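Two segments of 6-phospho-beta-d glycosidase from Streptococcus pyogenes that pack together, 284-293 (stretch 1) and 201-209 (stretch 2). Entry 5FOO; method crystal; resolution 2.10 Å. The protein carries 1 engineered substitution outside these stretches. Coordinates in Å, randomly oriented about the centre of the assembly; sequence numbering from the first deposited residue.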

# COMPACT_ATOMS: atom_id res chain seq x y z
N ALA A 284 17.07 -16.57 -10.26
CA ALA A 284 18.38 -15.96 -9.95
C ALA A 284 18.26 -14.42 -9.94
O ALA A 284 18.86 -13.76 -9.08
CB ALA A 284 19.44 -16.42 -10.96
N LEU A 285 17.45 -13.85 -10.84
CA LEU A 285 17.18 -12.38 -10.83
C LEU A 285 16.57 -12.01 -9.49
O LEU A 285 17.02 -11.06 -8.86
CB LEU A 285 16.29 -11.94 -11.99
CG LEU A 285 16.67 -10.85 -12.98
CD1 LEU A 285 18.18 -10.77 -13.21
CD2 LEU A 285 15.97 -11.07 -14.34
N ILE A 286 15.62 -12.81 -8.99
CA ILE A 286 14.97 -12.55 -7.71
C ILE A 286 15.97 -12.67 -6.54
O ILE A 286 15.96 -11.85 -5.64
CB ILE A 286 13.70 -13.45 -7.52
CG1 ILE A 286 12.64 -13.11 -8.56
CG2 ILE A 286 13.14 -13.32 -6.12
CD1 ILE A 286 11.50 -14.13 -8.74
N ALA A 287 16.85 -13.67 -6.58
CA ALA A 287 17.83 -13.87 -5.55
C ALA A 287 18.87 -12.70 -5.52
O ALA A 287 19.40 -12.34 -4.45
CB ALA A 287 18.57 -15.19 -5.76
N GLU A 288 19.09 -12.10 -6.68
CA GLU A 288 20.09 -11.07 -6.81
C GLU A 288 19.60 -9.62 -6.67
O GLU A 288 20.43 -8.72 -6.64
CB GLU A 288 20.72 -11.20 -8.13
CG GLU A 288 21.64 -12.38 -8.20
CD GLU A 288 22.10 -12.64 -9.61
OE1 GLU A 288 21.87 -11.79 -10.48
OE2 GLU A 288 22.61 -13.74 -9.82
N ASN A 289 18.29 -9.41 -6.56
CA ASN A 289 17.68 -8.07 -6.64
C ASN A 289 16.61 -7.97 -5.59
O ASN A 289 15.41 -8.22 -5.86
CB ASN A 289 17.13 -7.84 -8.00
CG ASN A 289 18.22 -7.79 -9.06
OD1 ASN A 289 18.52 -8.76 -9.79
ND2 ASN A 289 18.79 -6.66 -9.16
N ARG A 290 17.08 -7.69 -4.38
CA ARG A 290 16.24 -7.65 -3.18
C ARG A 290 16.19 -6.19 -2.61
O ARG A 290 16.97 -5.32 -2.98
CB ARG A 290 16.82 -8.61 -2.13
CG ARG A 290 17.04 -10.04 -2.63
CD ARG A 290 17.92 -10.87 -1.66
NE ARG A 290 19.30 -10.32 -1.59
CZ ARG A 290 19.86 -9.72 -0.54
NH1 ARG A 290 19.23 -9.64 0.64
NH2 ARG A 290 21.11 -9.24 -0.66
N VAL A 291 15.25 -5.93 -1.72
CA VAL A 291 14.96 -4.56 -1.31
C VAL A 291 16.06 -3.97 -0.43
O VAL A 291 16.73 -4.69 0.25
CB VAL A 291 13.63 -4.49 -0.55
CG1 VAL A 291 12.45 -4.97 -1.42
CG2 VAL A 291 13.71 -5.19 0.80
N ASP A 292 16.23 -2.65 -0.43
CA ASP A 292 17.11 -1.92 0.59
C ASP A 292 16.36 -1.75 1.89
O ASP A 292 16.92 -1.72 2.98
CB ASP A 292 17.43 -0.52 0.05
CG ASP A 292 18.20 -0.59 -1.21
OD1 ASP A 292 19.17 -1.34 -1.13
OD2 ASP A 292 17.89 0.02 -2.28
N TYR A 293 15.04 -1.63 1.77
CA TYR A 293 14.18 -1.35 2.89
C TYR A 293 12.71 -1.66 2.54
O TYR A 293 12.40 -1.98 1.38
CB TYR A 293 14.38 0.09 3.38
CG TYR A 293 14.10 1.24 2.48
CD1 TYR A 293 13.58 1.11 1.22
CD2 TYR A 293 14.34 2.54 2.95
CE1 TYR A 293 13.32 2.19 0.43
CE2 TYR A 293 14.10 3.65 2.16
CZ TYR A 293 13.54 3.46 0.92
OH TYR A 293 13.29 4.55 0.12
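Stretch 2 (201-209) AKVIQAYRR

Stretch 2 is helical from Ala201 to about its last residues, the continuation of a helix that begins earlier in the chain. It lies across a helix that is running out: stretch 1 is helical from 284 to 288 and then opens into a loop. The two helix axes come within 8.9 Å, and their N-to-C directions make an angle of 59°. Because the chain of stretch 1 leaves its helix, the later residues meet stretch 2 as loop, and overall the contact moves from Ala201 toward Arg208.

Ala284 is out of reach, so the contact opens with Leu285, whose CA-to-CB bond points toward the other helix. Its chi1 of -125° and chi2 of 31° both lie between wells. Its CD1 stands 3.0 Å from Gln205 OE1, a tight approach, while its CD2 meets the aliphatic part of Lys202, 4.0 Å from CE. Ile286 offers its flank instead: its CA is 3.7 Å from Ala201 CB and its CG1 is 3.9 Å from that same methyl. The CA-to-CB bond of Ala201 points toward stretch 1, where the backbone of Ile286 lies close. The CA-to-CB bond of Ala287 points away, and Glu288 makes no contact.

At Asn289 the helix has given way, with phi/psi of -139/81, and here the backbones are nearest, Asn289 CA lying 4.9 Å from Ala201 CA. Asn289 CB rests 3.2 Å from Ala201 O and 4.0 Å from Ile204 CG2, so the buried residue sits over one turn of the helix. Its backbone takes part too: Ala201 CA makes a CA-H...O contact with Asn289 O at 3.6 Å.

Beyond this point backbone and side chains both take part. The CA-to-CB bond of Arg290 points away, yet its carbonyl is presented to Arg208: Arg208 NH2 donates a hydrogen bond to Arg290 O at 2.9 Å. Water 1 accepts from both Arg290 N and Arg208 NH1, its O at 2.8 and 3.0 Å from them. Val291 also starts away, but its CG1 reaches Ile204 CD1 at 4.0 Å, a modest apolar contact beside the polar one.

Asp292 closes the contact. Its end comes nearer than its sideways CA-to-CB bond suggests, and Asp292 OD1 forms a salt bridge with Arg208 NH2 at 3.0 Å, the hydrogen bond within it weak. Water 2 links Arg208 NE to Asp292 OD2, each 2.7 Å from its O. The rule is legible: alanine where backbones meet, isoleucine one turn on, and an arginine another turn on, hydrogen-bonded to Arg290 O and salt-bridged to Asp292.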

# COMPACT_ATOMS: atom_id res chain seq x y z
N ALA A 201 11.77 -7.55 -8.45
CA ALA A 201 13.20 -7.81 -8.64
C ALA A 201 13.75 -7.19 -9.93
O ALA A 201 14.83 -6.62 -9.92
CB ALA A 201 13.47 -9.30 -8.62
N LYS A 202 12.98 -7.23 -11.02
CA LYS A 202 13.34 -6.58 -12.23
C LYS A 202 13.37 -5.05 -12.16
O LYS A 202 14.23 -4.41 -12.79
CB LYS A 202 12.47 -7.04 -13.39
CG LYS A 202 12.72 -8.50 -13.71
CD LYS A 202 12.09 -8.90 -15.04
CE LYS A 202 13.18 -8.81 -16.09
NZ LYS A 202 12.63 -9.10 -17.42
N VAL A 203 12.46 -4.45 -11.41
CA VAL A 203 12.46 -3.01 -11.25
C VAL A 203 13.67 -2.61 -10.40
O VAL A 203 14.35 -1.59 -10.70
CB VAL A 203 11.12 -2.46 -10.67
CG1 VAL A 203 11.27 -1.00 -10.33
CG2 VAL A 203 10.06 -2.62 -11.77
N ILE A 204 13.93 -3.39 -9.38
CA ILE A 204 15.12 -3.17 -8.55
C ILE A 204 16.39 -3.28 -9.35
O ILE A 204 17.24 -2.42 -9.23
CB ILE A 204 15.14 -4.10 -7.32
CG1 ILE A 204 14.02 -3.67 -6.34
CG2 ILE A 204 16.51 -4.10 -6.65
CD1 ILE A 204 13.79 -4.70 -5.21
N GLN A 205 16.48 -4.26 -10.24
CA GLN A 205 17.64 -4.36 -11.10
C GLN A 205 17.74 -3.08 -11.91
O GLN A 205 18.84 -2.53 -12.03
CB GLN A 205 17.59 -5.57 -12.02
CG GLN A 205 18.79 -5.80 -12.96
CD GLN A 205 18.57 -7.03 -13.80
OE1 GLN A 205 19.33 -8.00 -13.73
NE2 GLN A 205 17.47 -7.06 -14.51
N ALA A 206 16.63 -2.62 -12.49
CA ALA A 206 16.65 -1.50 -13.41
C ALA A 206 17.08 -0.24 -12.67
O ALA A 206 17.83 0.57 -13.22
CB ALA A 206 15.31 -1.30 -14.12
N TYR A 207 16.68 -0.10 -11.40
CA TYR A 207 16.98 1.07 -10.63
C TYR A 207 18.51 1.12 -10.45
O TYR A 207 19.13 2.19 -10.62
CB TYR A 207 16.27 1.05 -9.26
CG TYR A 207 16.68 2.24 -8.40
CD1 TYR A 207 16.29 3.50 -8.78
CD2 TYR A 207 17.52 2.11 -7.27
CE1 TYR A 207 16.66 4.62 -8.06
CE2 TYR A 207 17.92 3.23 -6.55
CZ TYR A 207 17.51 4.49 -6.97
OH TYR A 207 17.80 5.66 -6.34
N ARG A 208 19.08 -0.03 -10.09
CA ARG A 208 20.50 -0.11 -9.71
C ARG A 208 21.49 -0.00 -10.88
O ARG A 208 22.58 0.49 -10.69
CB ARG A 208 20.78 -1.31 -8.86
CG ARG A 208 20.04 -1.18 -7.56
CD ARG A 208 20.34 -2.34 -6.69
NE ARG A 208 19.73 -2.25 -5.38
CZ ARG A 208 19.29 -3.32 -4.69
NH1 ARG A 208 19.47 -4.55 -5.15
NH2 ARG A 208 18.74 -3.15 -3.51
N ARG A 209 21.03 -0.34 -12.07
CA ARG A 209 21.73 -0.05 -13.28
C ARG A 209 21.64 1.38 -13.77
O ARG A 209 22.33 1.69 -14.74
CB ARG A 209 21.18 -0.93 -14.39
CG ARG A 209 21.62 -2.36 -14.21
CD ARG A 209 20.88 -3.24 -15.20
NE ARG A 209 21.48 -4.57 -15.35
CZ ARG A 209 20.99 -5.52 -16.16
NH1 ARG A 209 19.89 -5.31 -16.87
NH2 ARG A 209 21.61 -6.70 -16.25
O HOH W 1 19.62 -7.05 -3.44
O HOH W 2 19.43 0.30 -4.44